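Local coordinates for protein Tetur07g02040 (Tetranychus urticae, PDB 6BDJ) that binds a ferric iron ion and probably acts as an intradiol ring-cleavage dioxygenase, opening aromatic rings with both atoms of molecular oxygen, at residues A83-W88 / Q123-N128; T68-D73 / I221-I226; E58-I63 / R116-G121. One frame throughout, in Å; residues are numbered along the deposited sequence.

Interaction 1. Residues A83-W88 / Q123-N128; sequences AKVYIW and QVTNEN
Val85 and Gln123 are joined by two backbone hydrogen bonds. Val85 N gives its hydrogen to Gln123 O at 2.8 Å, nearly straight at 170°. Gln123 N returns one to Val85 O at 2.9 Å. Both acceptors are met in the plane of their carbonyls. Two residues on, Thr125 N donates to Ala83 O over 2.9 Å, again in the carbonyl plane. The Thr125 side chain adds a fourth bond. Its OG1 sits between the backbone N and the carbonyl carbon (chi1 55°), the crowded position, and there it accepts from Ala83 N at 2.9 Å. This bond is more bent, at 141°. Thr125 OG1 is also hydrogen-bonded to Ile80 O, so the hydroxyl ties two backbone sites together where the strand pairing ends. The pattern is that of antiparallel strands: Val85 and Gln123 form a hydrogen-bonded pair, and Lys84 and Val124 the adjoining non-hydrogen-bonded pair. Both strands belong to the beta-sandwich core characteristic of intradiol dioxygenases. Strand 120-124 is the outermost strand on this side of the mixed sheet, within the chain. Beside the Lys84/Val124 pair, Val124 CA makes a CA-H...O contact with Ala83 O at 3.3 Å. On one face Lys84 CG crosses Val124 CG2 obliquely at 4.1 Å, while the lysine amine runs on to a salt bridge with Asp50. On the other face Val85 CG2 meets Thr125 CG2 at 4.1 Å, the two side chains at about a right angle. Ala83 CB touches Thr125 OG1 at 3.7 Å.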
ATOM      1  N   ALA A  83       3.001  16.400  -0.548  1.00 65.25           N
ATOM      2  CA  ALA A  83       3.288  15.190  -1.328  1.00 63.22           C
ATOM      3  C   ALA A  83       1.988  14.395  -1.557  1.00 61.49           C
ATOM      4  O   ALA A  83       1.204  14.205  -0.618  1.00 61.50           O
ATOM      5  CB  ALA A  83       4.305  14.312  -0.605  1.00 61.90           C
ATOM      6  N   LYS A  84       1.756  13.957  -2.795  1.00 59.50           N
ATOM      7  CA  LYS A  84       0.618  13.102  -3.117  1.00 58.57           C
ATOM      8  C   LYS A  84       0.989  11.668  -2.793  1.00 55.22           C
ATOM      9  O   LYS A  84       1.968  11.149  -3.330  1.00 51.92           O
ATOM     10  CB  LYS A  84       0.229  13.211  -4.596  1.00 61.99           C
ATOM     11  CG  LYS A  84      -0.777  14.323  -4.871  1.00 66.79           C
ATOM     12  CD  LYS A  84      -0.760  14.767  -6.331  1.00 68.67           C
ATOM     13  CE  LYS A  84      -1.288  13.684  -7.253  1.00 65.26           C
ATOM     14  NZ  LYS A  84      -1.709  14.257  -8.560  1.00 64.20           N
ATOM     15  N   VAL A  85       0.216  11.035  -1.910  1.00 51.05           N
ATOM     16  CA  VAL A  85       0.408   9.609  -1.601  1.00 47.65           C
ATOM     17  C   VAL A  85      -0.729   8.816  -2.206  1.00 44.17           C
ATOM     18  O   VAL A  85      -1.887   9.072  -1.884  1.00 42.45           O
ATOM     19  CB  VAL A  85       0.376   9.351  -0.103  1.00 48.01           C
ATOM     20  CG1 VAL A  85       0.606   7.869   0.189  1.00 47.05           C
ATOM     21  CG2 VAL A  85       1.402  10.230   0.602  1.00 51.22           C
ATOM     22  N   TYR A  86      -0.381   7.869  -3.066  1.00 40.54           N
ATOM     23  CA  TYR A  86      -1.311   6.905  -3.575  1.00 39.83           C
ATOM     24  C   TYR A  86      -1.177   5.575  -2.865  1.00 40.81           C
ATOM     25  O   TYR A  86      -0.075   5.095  -2.666  1.00 41.25           O
ATOM     26  CB  TYR A  86      -1.024   6.619  -5.035  1.00 39.81           C
ATOM     27  CG  TYR A  86      -1.100   7.776  -5.991  1.00 41.62           C
ATOM     28  CD1 TYR A  86      -0.085   8.733  -6.024  1.00 45.17           C
ATOM     29  CD2 TYR A  86      -2.160   7.910  -6.900  1.00 41.61           C
ATOM     30  CE1 TYR A  86      -0.112   9.784  -6.918  1.00 46.93           C
ATOM     31  CE2 TYR A  86      -2.199   8.977  -7.802  1.00 43.59           C
ATOM     32  CZ  TYR A  86      -1.156   9.903  -7.806  1.00 46.64           C
ATOM     33  OH  TYR A  86      -1.111  10.955  -8.693  1.00 50.42           O
ATOM     34  N   ILE A  87      -2.286   4.943  -2.516  1.00 40.62           N
ATOM     35  CA  ILE A  87      -2.267   3.524  -2.174  1.00 41.52           C
ATOM     36  C   ILE A  87      -3.215   2.745  -3.047  1.00 40.89           C
ATOM     37  O   ILE A  87      -4.166   3.286  -3.610  1.00 42.53           O
ATOM     38  CB  ILE A  87      -2.547   3.261  -0.687  1.00 43.41           C
ATOM     39  CG1 ILE A  87      -3.943   3.736  -0.269  1.00 43.61           C
ATOM     40  CG2 ILE A  87      -1.525   4.015   0.166  1.00 45.43           C
ATOM     41  CD1 ILE A  87      -4.297   3.243   1.125  1.00 45.43           C
ATOM     42  N   TRP A  88      -2.896   1.470  -3.201  1.00 41.70           N
ATOM     43  CA  TRP A  88      -3.779   0.526  -3.838  1.00 41.13           C
ATOM     44  C   TRP A  88      -3.488  -0.853  -3.318  1.00 43.58           C
ATOM     45  O   TRP A  88      -2.355  -1.180  -2.911  1.00 40.62           O
ATOM     46  CB  TRP A  88      -3.717   0.581  -5.379  1.00 41.21           C
ATOM     47  CG  TRP A  88      -2.386   0.115  -6.034  1.00 42.04           C
ATOM     48  CD1 TRP A  88      -2.171  -1.017  -6.801  1.00 41.66           C
ATOM     49  CD2 TRP A  88      -1.152   0.823  -6.036  1.00 40.48           C
ATOM     50  NE1 TRP A  88      -0.879  -1.048  -7.260  1.00 43.51           N
ATOM     51  CE2 TRP A  88      -0.221   0.055  -6.795  1.00 42.65           C
ATOM     52  CE3 TRP A  88      -0.723   2.011  -5.450  1.00 39.85           C
ATOM     53  CZ2 TRP A  88       1.108   0.460  -6.988  1.00 42.25           C
ATOM     54  CZ3 TRP A  88       0.599   2.415  -5.653  1.00 39.73           C
ATOM     55  CH2 TRP A  88       1.491   1.642  -6.413  1.00 40.40           C
ATOM     56  N   GLN A 123      -4.046  10.760  -1.075  1.00 46.76           N
ATOM     57  CA  GLN A 123      -4.161  11.868  -0.113  1.00 48.91           C
ATOM     58  C   GLN A 123      -2.880  12.729  -0.134  1.00 51.51           C
ATOM     59  O   GLN A 123      -1.780  12.231  -0.390  1.00 52.46           O
ATOM     60  CB  GLN A 123      -4.413  11.337   1.293  1.00 49.50           C
ATOM     61  CG  GLN A 123      -5.782  10.689   1.495  1.00 49.30           C
ATOM     62  CD  GLN A 123      -6.874  11.736   1.632  1.00 49.76           C
ATOM     63  OE1 GLN A 123      -7.482  12.165   0.651  1.00 48.64           O
ATOM     64  NE2 GLN A 123      -7.073  12.199   2.833  1.00 51.19           N
ATOM     65  N   VAL A 124      -3.036  14.006   0.141  1.00 54.20           N
ATOM     66  CA  VAL A 124      -1.963  14.976   0.077  1.00 59.78           C
ATOM     67  C   VAL A 124      -1.536  15.157   1.514  1.00 63.65           C
ATOM     68  O   VAL A 124      -2.412  15.358   2.384  1.00 63.54           O
ATOM     69  CB  VAL A 124      -2.480  16.308  -0.505  1.00 62.90           C
ATOM     70  CG1 VAL A 124      -1.383  17.393  -0.504  1.00 66.92           C
ATOM     71  CG2 VAL A 124      -3.030  16.093  -1.913  1.00 61.99           C
ATOM     72  N   THR A 125      -0.221  15.064   1.769  1.00 64.56           N
ATOM     73  CA  THR A 125       0.325  15.254   3.121  1.00 68.79           C
ATOM     74  C   THR A 125       0.030  16.663   3.641  1.00 72.34           C
ATOM     75  O   THR A 125       0.059  17.631   2.870  1.00 73.45           O
ATOM     76  CB  THR A 125       1.860  15.029   3.188  1.00 69.39           C
ATOM     77  OG1 THR A 125       2.526  15.870   2.225  1.00 70.13           O
ATOM     78  CG2 THR A 125       2.202  13.549   2.933  1.00 68.44           C
ATOM     79  N   ASN A 126      -0.233  16.753   4.948  1.00 74.39           N
ATOM     80  CA  ASN A 126      -0.481  18.018   5.651  1.00 78.53           C
ATOM     81  C   ASN A 126       0.839  18.656   6.142  1.00 84.06           C
ATOM     82  O   ASN A 126       1.916  18.228   5.718  1.00 84.48           O
ATOM     83  CB  ASN A 126      -1.510  17.799   6.780  1.00 79.74           C
ATOM     84  CG  ASN A 126      -1.028  16.870   7.893  1.00 80.43           C
ATOM     85  OD1 ASN A 126       0.154  16.521   8.008  1.00 79.90           O
ATOM     86  ND2 ASN A 126      -1.982  16.457   8.729  1.00 80.60           N
ATOM     87  N   GLU A 127       0.760  19.672   7.004  1.00 89.97           N
ATOM     88  CA  GLU A 127       1.963  20.346   7.536  1.00 94.86           C
ATOM     89  C   GLU A 127       2.844  19.347   8.250  1.00 95.17           C
ATOM     90  O   GLU A 127       4.067  19.402   8.141  1.00 97.67           O
ATOM     91  CB  GLU A 127       1.602  21.460   8.522  1.00 98.63           C
ATOM     92  N   ASN A 128       2.199  18.419   8.952  1.00 94.77           N
ATOM     93  CA  ASN A 128       2.876  17.382   9.729  1.00 94.50           C
ATOM     94  C   ASN A 128       3.417  16.180   8.925  1.00 90.38           C
ATOM     95  O   ASN A 128       3.936  15.244   9.520  1.00 91.54           O
ATOM     96  CB  ASN A 128       1.932  16.885  10.833  1.00 96.48           C
ATOM     97  CG  ASN A 128       1.704  17.927  11.913  1.00103.19           C
ATOM     98  OD1 ASN A 128       2.297  17.856  12.988  1.00108.19           O
ATOM     99  ND2 ASN A 128       0.860  18.913  11.624  1.00105.03           N
TER

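Interaction 2. Residues T68-D73 / I221-I226; sequences TLNLVD and ILNLAI
Asn70 and Asn223 share a first torsion, with CG anti to the carbonyl carbon and beside the backbone N (chi1 -60° and -62°). The two amides therefore leave the sheet side by side and point the same way. Asn70 ND2 reaches Asn223 OD1 at 2.8 Å, nearly along the C=O axis of the acceptor and close to the plane of the donor amide. The amide planes are turned 35° apart. Asn70 OD1 is held separately by Thr130 OG1, so both ends of this amide are engaged and its rotation is fixed. The methyl CG2 of Ile221 lies 3.5 Å from Asn70 ND2. On the other face Leu69, Leu71 and Leu224 also keep CG beside the backbone N. Leu222 differs, with CG anti to the backbone N. Leu69 CD2 lies against Leu222 CB, and Leu71 CD2 against Leu224 CB at 3.8 Å. Leu69 CD1 meets Leu224 CD1 at 4.1 Å, so the leucines close into a continuous apolar row. On the asparagine face, Val72 CG2 touches Ala225 CB. The backbones run parallel in register from Thr68 with Ile221 to Val72 with Ala225. Asn70 N donates to Leu222 O, and Asn70 O accepts from Leu224 N at 2.7 Å. The same alternation of donor and acceptor, typical of parallel strands, joins Val72 to Leu224 and Ile226. Strand 64-73 lies between strands 218-226 and 130-136 in the mixed sheet. Its leucine face and that of strand 218-226 turn inward in the beta sandwich and pack toward strands 148-154 and 157-166, where Leu71 meets Ile152, Leu224 meets Tyr150 and Leu222 meets Ile164.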
ATOM      1  N   THR A  68      -2.251   5.210   8.624  1.00 70.40           N
ATOM      2  CA  THR A  68      -1.663   6.537   8.759  1.00 72.62           C
ATOM      3  C   THR A  68      -0.202   6.413   8.366  1.00 74.01           C
ATOM      4  O   THR A  68       0.520   5.569   8.903  1.00 73.26           O
ATOM      5  CB  THR A  68      -1.791   7.064  10.199  1.00 78.07           C
ATOM      6  OG1 THR A  68      -3.179   7.183  10.538  1.00 78.19           O
ATOM      7  CG2 THR A  68      -1.121   8.431  10.378  1.00 80.23           C
ATOM      8  N   LEU A  69       0.211   7.220   7.390  1.00 73.53           N
ATOM      9  CA  LEU A  69       1.599   7.294   6.955  1.00 72.94           C
ATOM     10  C   LEU A  69       2.154   8.656   7.297  1.00 74.19           C
ATOM     11  O   LEU A  69       1.521   9.662   6.979  1.00 74.94           O
ATOM     12  CB  LEU A  69       1.712   7.112   5.450  1.00 72.46           C
ATOM     13  CG  LEU A  69       1.101   5.859   4.830  1.00 72.68           C
ATOM     14  CD1 LEU A  69       1.666   5.667   3.435  1.00 72.47           C
ATOM     15  CD2 LEU A  69       1.386   4.612   5.639  1.00 75.08           C
ATOM     16  N   ASN A  70       3.331   8.684   7.923  1.00 74.44           N
ATOM     17  CA  ASN A  70       4.007   9.930   8.290  1.00 75.77           C
ATOM     18  C   ASN A  70       5.284  10.028   7.453  1.00 73.63           C
ATOM     19  O   ASN A  70       6.142   9.151   7.534  1.00 71.21           O
ATOM     20  CB  ASN A  70       4.303   9.945   9.791  1.00 79.14           C
ATOM     21  CG  ASN A  70       3.032   9.843  10.639  1.00 81.56           C
ATOM     22  OD1 ASN A  70       2.131  10.695  10.562  1.00 83.27           O
ATOM     23  ND2 ASN A  70       2.953   8.791  11.452  1.00 81.89           N
ATOM     24  N   LEU A  71       5.351  11.033   6.571  1.00 72.68           N
ATOM     25  CA  LEU A  71       6.475  11.209   5.651  1.00 74.58           C
ATOM     26  C   LEU A  71       7.422  12.267   6.200  1.00 78.01           C
ATOM     27  O   LEU A  71       6.980  13.366   6.573  1.00 78.74           O
ATOM     28  CB  LEU A  71       6.030  11.663   4.253  1.00 75.30           C
ATOM     29  CG  LEU A  71       5.090  10.800   3.381  1.00 74.79           C
ATOM     30  CD1 LEU A  71       5.155  11.265   1.932  1.00 74.80           C
ATOM     31  CD2 LEU A  71       5.372   9.303   3.447  1.00 75.99           C
ATOM     32  N   VAL A  72       8.713  11.929   6.224  1.00 77.38           N
ATOM     33  CA  VAL A  72       9.784  12.919   6.449  1.00 82.96           C
ATOM     34  C   VAL A  72      10.772  12.919   5.289  1.00 84.40           C
ATOM     35  O   VAL A  72      10.924  11.910   4.601  1.00 85.73           O
ATOM     36  CB  VAL A  72      10.530  12.716   7.789  1.00 84.12           C
ATOM     37  CG1 VAL A  72       9.582  12.954   8.956  1.00 86.07           C
ATOM     38  CG2 VAL A  72      11.149  11.331   7.885  1.00 81.73           C
ATOM     39  N   ASP A  73      11.406  14.063   5.057  1.00 88.85           N
ATOM     40  CA  ASP A  73      12.525  14.157   4.113  1.00 90.59           C
ATOM     41  C   ASP A  73      13.713  13.472   4.763  1.00 91.09           C
ATOM     42  O   ASP A  73      14.094  13.807   5.880  1.00 92.87           O
ATOM     43  CB  ASP A  73      12.856  15.629   3.765  1.00 95.43           C
ATOM     44  CG  ASP A  73      13.980  15.778   2.709  1.00 96.82           C
ATOM     45  OD1 ASP A  73      14.844  14.883   2.583  1.00 95.07           O
ATOM     46  OD2 ASP A  73      14.017  16.821   2.013  1.00 98.53           O
ATOM     47  N   ILE A 221       0.136   2.612  11.811  1.00 83.95           N
ATOM     48  CA  ILE A 221       1.058   3.732  11.564  1.00 83.76           C
ATOM     49  C   ILE A 221       2.306   3.176  10.899  1.00 79.67           C
ATOM     50  O   ILE A 221       2.883   2.200  11.367  1.00 78.36           O
ATOM     51  CB  ILE A 221       1.480   4.473  12.859  1.00 90.04           C
ATOM     52  CG1 ILE A 221       0.266   5.138  13.537  1.00 93.91           C
ATOM     53  CG2 ILE A 221       2.543   5.529  12.552  1.00 89.29           C
ATOM     54  CD1 ILE A 221      -0.485   4.257  14.519  1.00 97.62           C
ATOM     55  N   LEU A 222       2.705   3.799   9.806  1.00 75.28           N
ATOM     56  CA  LEU A 222       3.992   3.524   9.202  1.00 72.17           C
ATOM     57  C   LEU A 222       4.662   4.866   9.013  1.00 73.13           C
ATOM     58  O   LEU A 222       4.101   5.769   8.381  1.00 72.26           O
ATOM     59  CB  LEU A 222       3.811   2.820   7.869  1.00 68.55           C
ATOM     60  CG  LEU A 222       5.059   2.412   7.091  1.00 67.00           C
ATOM     61  CD1 LEU A 222       5.845   1.347   7.828  1.00 68.04           C
ATOM     62  CD2 LEU A 222       4.611   1.961   5.717  1.00 64.83           C
ATOM     63  N   ASN A 223       5.837   5.011   9.595  1.00 74.17           N
ATOM     64  CA  ASN A 223       6.617   6.221   9.456  1.00 76.36           C
ATOM     65  C   ASN A 223       7.581   5.981   8.311  1.00 73.61           C
ATOM     66  O   ASN A 223       8.284   4.986   8.328  1.00 76.55           O
ATOM     67  CB  ASN A 223       7.363   6.491  10.766  1.00 81.52           C
ATOM     68  CG  ASN A 223       6.417   6.726  11.919  1.00 84.24           C
ATOM     69  OD1 ASN A 223       5.393   7.356  11.742  1.00 83.33           O
ATOM     70  ND2 ASN A 223       6.761   6.229  13.100  1.00 88.68           N
ATOM     71  N   LEU A 224       7.582   6.857   7.307  1.00 70.78           N
ATOM     72  CA  LEU A 224       8.498   6.753   6.153  1.00 69.74           C
ATOM     73  C   LEU A 224       9.429   7.960   6.036  1.00 68.61           C
ATOM     74  O   LEU A 224       9.043   9.106   6.313  1.00 70.49           O
ATOM     75  CB  LEU A 224       7.703   6.589   4.837  1.00 67.26           C
ATOM     76  CG  LEU A 224       6.810   5.343   4.738  1.00 66.55           C
ATOM     77  CD1 LEU A 224       5.788   5.429   3.612  1.00 65.55           C
ATOM     78  CD2 LEU A 224       7.639   4.072   4.622  1.00 66.63           C
ATOM     79  N   ALA A 225      10.665   7.668   5.636  1.00 70.28           N
ATOM     80  CA  ALA A 225      11.648   8.671   5.251  1.00 68.90           C
ATOM     81  C   ALA A 225      11.936   8.470   3.774  1.00 66.04           C
ATOM     82  O   ALA A 225      12.397   7.407   3.369  1.00 67.45           O
ATOM     83  CB  ALA A 225      12.919   8.507   6.058  1.00 71.95           C
ATOM     84  N   ILE A 226      11.656   9.481   2.970  1.00 65.78           N
ATOM     85  CA  ILE A 226      11.881   9.400   1.528  1.00 65.38           C
ATOM     86  C   ILE A 226      12.785  10.540   1.046  1.00 67.93           C
ATOM     87  O   ILE A 226      13.219  11.366   1.828  1.00 70.59           O
ATOM     88  CB  ILE A 226      10.535   9.392   0.759  1.00 65.22           C
ATOM     89  CG1 ILE A 226       9.727  10.665   1.028  1.00 67.27           C
ATOM     90  CG2 ILE A 226       9.703   8.170   1.128  1.00 61.50           C
ATOM     91  CD1 ILE A 226       8.905  11.027  -0.181  1.00 67.42           C
TER

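Interaction 3. Residues E58-I63 / R116-G121; sequences EDRIGI and RRFLRG
Glu58 extends its chain past the backbone of Phe118 and offers OE1 to Arg116 NH1. This salt bridge is 2.8 Å long and straight, uses the anti lone pair, and brings carboxylate and guanidinium within 10° of coplanar. A water donates to Glu58 OE1 and accepts from Arg116 NE and Arg117 N, while Glu58 OE2 makes a salt bridge with Arg53. Asp59 follows with chi1 57°, CG in the crowded position between the backbone N and the carbonyl carbon. Its carboxylate meets Arg116 tip to tip: NH1 reaches OD1 at 2.9 Å, and NH2 reaches OD2 at 3.0 Å. Both donors come from above the carboxylate plane. The result is a salt-bridge network tying the loop before strand 64-73 to the loop leading into strand 120-124, near the iron ligand Tyr96. Arg60 grips Asp59 side-on, with NE to OD1 and NH2 to OD2, so each oxygen takes two arginine donors. Its chain bends at chi2 and chi3 to lay the guanidinium flat on Phe118, with planes 4° apart and CZ 4.0 Å from the ring centroid. The stack is also cation-pi. Arg60 NH1 makes a salt bridge with Asp91. An alanine in place of Arg60 removes the guanidinium with its bonds to Asp59 and Asp91, and would probably leave Phe118 and the Asp59 carboxylate less firmly held. Arg60 CG rests on Leu119 CD1 at 3.8 Å.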
ATOM      1  N   GLU A  58     -15.477   1.600  -0.661  1.00 46.30           N
ATOM      2  CA  GLU A  58     -16.583   1.432  -1.595  1.00 44.57           C
ATOM      3  C   GLU A  58     -17.449   0.280  -1.084  1.00 45.86           C
ATOM      4  O   GLU A  58     -17.846   0.315   0.061  1.00 46.49           O
ATOM      5  CB  GLU A  58     -16.100   1.284  -3.050  1.00 42.92           C
ATOM      6  CG  GLU A  58     -15.321   2.496  -3.530  1.00 41.84           C
ATOM      7  CD  GLU A  58     -15.085   2.551  -5.034  1.00 41.88           C
ATOM      8  OE1 GLU A  58     -15.526   1.691  -5.805  1.00 45.41           O
ATOM      9  OE2 GLU A  58     -14.352   3.444  -5.448  1.00 41.03           O
ATOM     10  N   ASP A  59     -17.673  -0.744  -1.903  1.00 46.05           N
ATOM     11  CA  ASP A  59     -18.520  -1.890  -1.584  1.00 49.02           C
ATOM     12  C   ASP A  59     -17.752  -3.100  -1.054  1.00 52.06           C
ATOM     13  O   ASP A  59     -18.350  -4.144  -0.842  1.00 53.89           O
ATOM     14  CB  ASP A  59     -19.299  -2.336  -2.842  1.00 48.28           C
ATOM     15  CG  ASP A  59     -18.386  -2.675  -4.009  1.00 48.15           C
ATOM     16  OD1 ASP A  59     -17.190  -2.322  -3.946  1.00 47.24           O
ATOM     17  OD2 ASP A  59     -18.843  -3.251  -5.021  1.00 47.65           O
ATOM     18  N   ARG A  60     -16.448  -2.975  -0.819  1.00 51.78           N
ATOM     19  CA  ARG A  60     -15.663  -4.122  -0.437  1.00 52.51           C
ATOM     20  C   ARG A  60     -15.924  -4.504   1.009  1.00 57.31           C
ATOM     21  O   ARG A  60     -16.215  -3.661   1.849  1.00 59.06           O
ATOM     22  CB  ARG A  60     -14.185  -3.842  -0.625  1.00 50.37           C
ATOM     23  CG  ARG A  60     -13.801  -3.578  -2.069  1.00 48.36           C
ATOM     24  CD  ARG A  60     -14.073  -4.767  -2.956  1.00 49.27           C
ATOM     25  NE  ARG A  60     -15.268  -4.615  -3.794  1.00 49.70           N
ATOM     26  CZ  ARG A  60     -15.696  -5.502  -4.707  1.00 49.59           C
ATOM     27  NH1 ARG A  60     -15.073  -6.652  -4.883  1.00 51.07           N
ATOM     28  NH2 ARG A  60     -16.797  -5.256  -5.420  1.00 50.68           N
ATOM     29  N   ILE A  61     -15.796  -5.792   1.277  1.00 60.41           N
ATOM     30  CA  ILE A  61     -16.095  -6.358   2.585  1.00 66.11           C
ATOM     31  C   ILE A  61     -14.782  -6.804   3.203  1.00 66.96           C
ATOM     32  O   ILE A  61     -13.933  -7.355   2.520  1.00 64.19           O
ATOM     33  CB  ILE A  61     -17.102  -7.534   2.474  1.00 71.15           C
ATOM     34  CG1 ILE A  61     -17.325  -8.247   3.808  1.00 76.54           C
ATOM     35  CG2 ILE A  61     -16.704  -8.537   1.397  1.00 72.36           C
ATOM     36  CD1 ILE A  61     -17.912  -7.369   4.889  1.00 78.95           C
ATOM     37  N   GLY A  62     -14.624  -6.561   4.498  1.00 69.07           N
ATOM     38  CA  GLY A  62     -13.464  -7.042   5.228  1.00 72.75           C
ATOM     39  C   GLY A  62     -13.409  -6.392   6.588  1.00 75.96           C
ATOM     40  O   GLY A  62     -14.457  -5.989   7.122  1.00 75.82           O
ATOM     41  N   ILE A  63     -12.204  -6.296   7.142  1.00 76.49           N
ATOM     42  CA  ILE A  63     -12.027  -5.714   8.461  1.00 81.16           C
ATOM     43  C   ILE A  63     -11.416  -4.341   8.279  1.00 79.08           C
ATOM     44  O   ILE A  63     -10.397  -4.179   7.616  1.00 79.18           O
ATOM     45  CB  ILE A  63     -11.195  -6.606   9.402  1.00 84.84           C
ATOM     46  CG1 ILE A  63     -12.024  -7.859   9.736  1.00 89.56           C
ATOM     47  CG2 ILE A  63     -10.861  -5.851  10.687  1.00 87.01           C
ATOM     48  CD1 ILE A  63     -11.295  -8.990  10.436  1.00 93.55           C
ATOM     49  N   ARG A 116     -14.027   0.108 -12.208  1.00 37.43           N
ATOM     50  CA  ARG A 116     -14.005   0.128 -10.747  1.00 37.36           C
ATOM     51  C   ARG A 116     -12.643   0.585 -10.214  1.00 37.32           C
ATOM     52  O   ARG A 116     -11.613   0.294 -10.781  1.00 39.20           O
ATOM     53  CB  ARG A 116     -14.336  -1.242 -10.156  1.00 36.62           C
ATOM     54  CG  ARG A 116     -15.755  -1.778 -10.463  1.00 39.06           C
ATOM     55  CD  ARG A 116     -16.837  -0.842  -9.949  1.00 36.96           C
ATOM     56  NE  ARG A 116     -16.712  -0.469  -8.528  1.00 37.15           N
ATOM     57  CZ  ARG A 116     -17.153  -1.156  -7.481  1.00 38.87           C
ATOM     58  NH1 ARG A 116     -16.997  -0.646  -6.247  1.00 39.70           N
ATOM     59  NH2 ARG A 116     -17.702  -2.355  -7.638  1.00 42.59           N
ATOM     60  N   ARG A 117     -12.682   1.283  -9.099  1.00 36.40           N
ATOM     61  CA  ARG A 117     -11.560   1.859  -8.452  1.00 35.87           C
ATOM     62  C   ARG A 117     -11.608   1.687  -6.953  1.00 37.70           C
ATOM     63  O   ARG A 117     -10.943   2.419  -6.217  1.00 41.58           O
ATOM     64  CB  ARG A 117     -11.462   3.334  -8.808  1.00 36.02           C
ATOM     65  CG  ARG A 117     -11.297   3.604 -10.313  1.00 35.83           C
ATOM     66  CD  ARG A 117      -9.959   3.074 -10.819  1.00 35.70           C
ATOM     67  NE  ARG A 117      -9.817   3.418 -12.234  1.00 36.46           N
ATOM     68  CZ  ARG A 117     -10.136   2.626 -13.247  1.00 37.93           C
ATOM     69  NH1 ARG A 117     -10.650   1.406 -13.040  1.00 39.83           N
ATOM     70  NH2 ARG A 117      -9.975   3.063 -14.483  1.00 38.59           N
ATOM     71  N   PHE A 118     -12.334   0.683  -6.478  1.00 38.19           N
ATOM     72  CA  PHE A 118     -12.326   0.398  -5.072  1.00 39.39           C
ATOM     73  C   PHE A 118     -10.895   0.106  -4.616  1.00 40.49           C
ATOM     74  O   PHE A 118     -10.052  -0.388  -5.391  1.00 37.65           O
ATOM     75  CB  PHE A 118     -13.250  -0.787  -4.696  1.00 41.18           C
ATOM     76  CG  PHE A 118     -12.926  -2.104  -5.390  1.00 41.89           C
ATOM     77  CD1 PHE A 118     -11.810  -2.857  -5.045  1.00 42.43           C
ATOM     78  CD2 PHE A 118     -13.772  -2.614  -6.359  1.00 42.25           C
ATOM     79  CE1 PHE A 118     -11.526  -4.057  -5.683  1.00 43.92           C
ATOM     80  CE2 PHE A 118     -13.506  -3.818  -7.001  1.00 43.09           C
ATOM     81  CZ  PHE A 118     -12.383  -4.540  -6.656  1.00 43.95           C
ATOM     82  N   LEU A 119     -10.680   0.418  -3.346  1.00 41.08           N
ATOM     83  CA  LEU A 119      -9.433   0.200  -2.673  1.00 42.28           C
ATOM     84  C   LEU A 119      -8.240   0.884  -3.348  1.00 41.42           C
ATOM     85  O   LEU A 119      -7.100   0.378  -3.324  1.00 43.00           O
ATOM     86  CB  LEU A 119      -9.218  -1.301  -2.457  1.00 44.09           C
ATOM     87  CG  LEU A 119     -10.261  -1.958  -1.524  1.00 46.50           C
ATOM     88  CD1 LEU A 119     -10.101  -3.468  -1.464  1.00 47.41           C
ATOM     89  CD2 LEU A 119     -10.263  -1.405  -0.109  1.00 47.83           C
ATOM     90  N   ARG A 120      -8.513   2.062  -3.908  1.00 37.93           N
ATOM     91  CA  ARG A 120      -7.512   2.931  -4.432  1.00 36.89           C
ATOM     92  C   ARG A 120      -7.788   4.293  -3.916  1.00 38.23           C
ATOM     93  O   ARG A 120      -8.956   4.730  -3.884  1.00 37.66           O
ATOM     94  CB  ARG A 120      -7.583   2.940  -5.951  1.00 36.67           C
ATOM     95  CG  ARG A 120      -7.275   1.582  -6.570  1.00 36.87           C
ATOM     96  CD  ARG A 120      -7.402   1.662  -8.081  1.00 36.80           C
ATOM     97  NE  ARG A 120      -7.074   0.330  -8.577  1.00 37.10           N
ATOM     98  CZ  ARG A 120      -5.855  -0.082  -8.919  1.00 39.45           C
ATOM     99  NH1 ARG A 120      -4.797   0.717  -8.849  1.00 38.63           N
ATOM    100  NH2 ARG A 120      -5.690  -1.331  -9.332  1.00 40.19           N
ATOM    101  N   GLY A 121      -6.751   5.007  -3.501  1.00 37.80           N
ATOM    102  CA  GLY A 121      -6.960   6.433  -3.232  1.00 39.70           C
ATOM    103  C   GLY A 121      -5.678   7.207  -3.142  1.00 40.46           C
ATOM    104  O   GLY A 121      -4.604   6.605  -3.045  1.00 38.83           O
TER
HETATM  105  O   HOH W   1     -15.345   2.127  -8.316  1.00 41.31           O

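How the interactions relate
Interactions 1 and 2 pack together through apolar side chains. Leu71 CD1 lies 3.9 Å from Thr125 CG2, and Leu69 CD1 lies 4.1 Å from Val85 CG1. Interactions 1 and 3 both use strand 120-124; its Gly121 O lies 2.9 Å from Ile87 N of the neighbouring strand 84-88, a probable hydrogen bond. Interactions 2 and 3 do not touch; their centres are about 23 Å apart. None of the three supplies an iron ligand; the metal is held by Tyr96, His147 and His149. The side chains of Val85 and Leu69 are each about 10 Å from that of His149. Phe118 comes nearer, with its side chain about 6 Å from that of Tyr96.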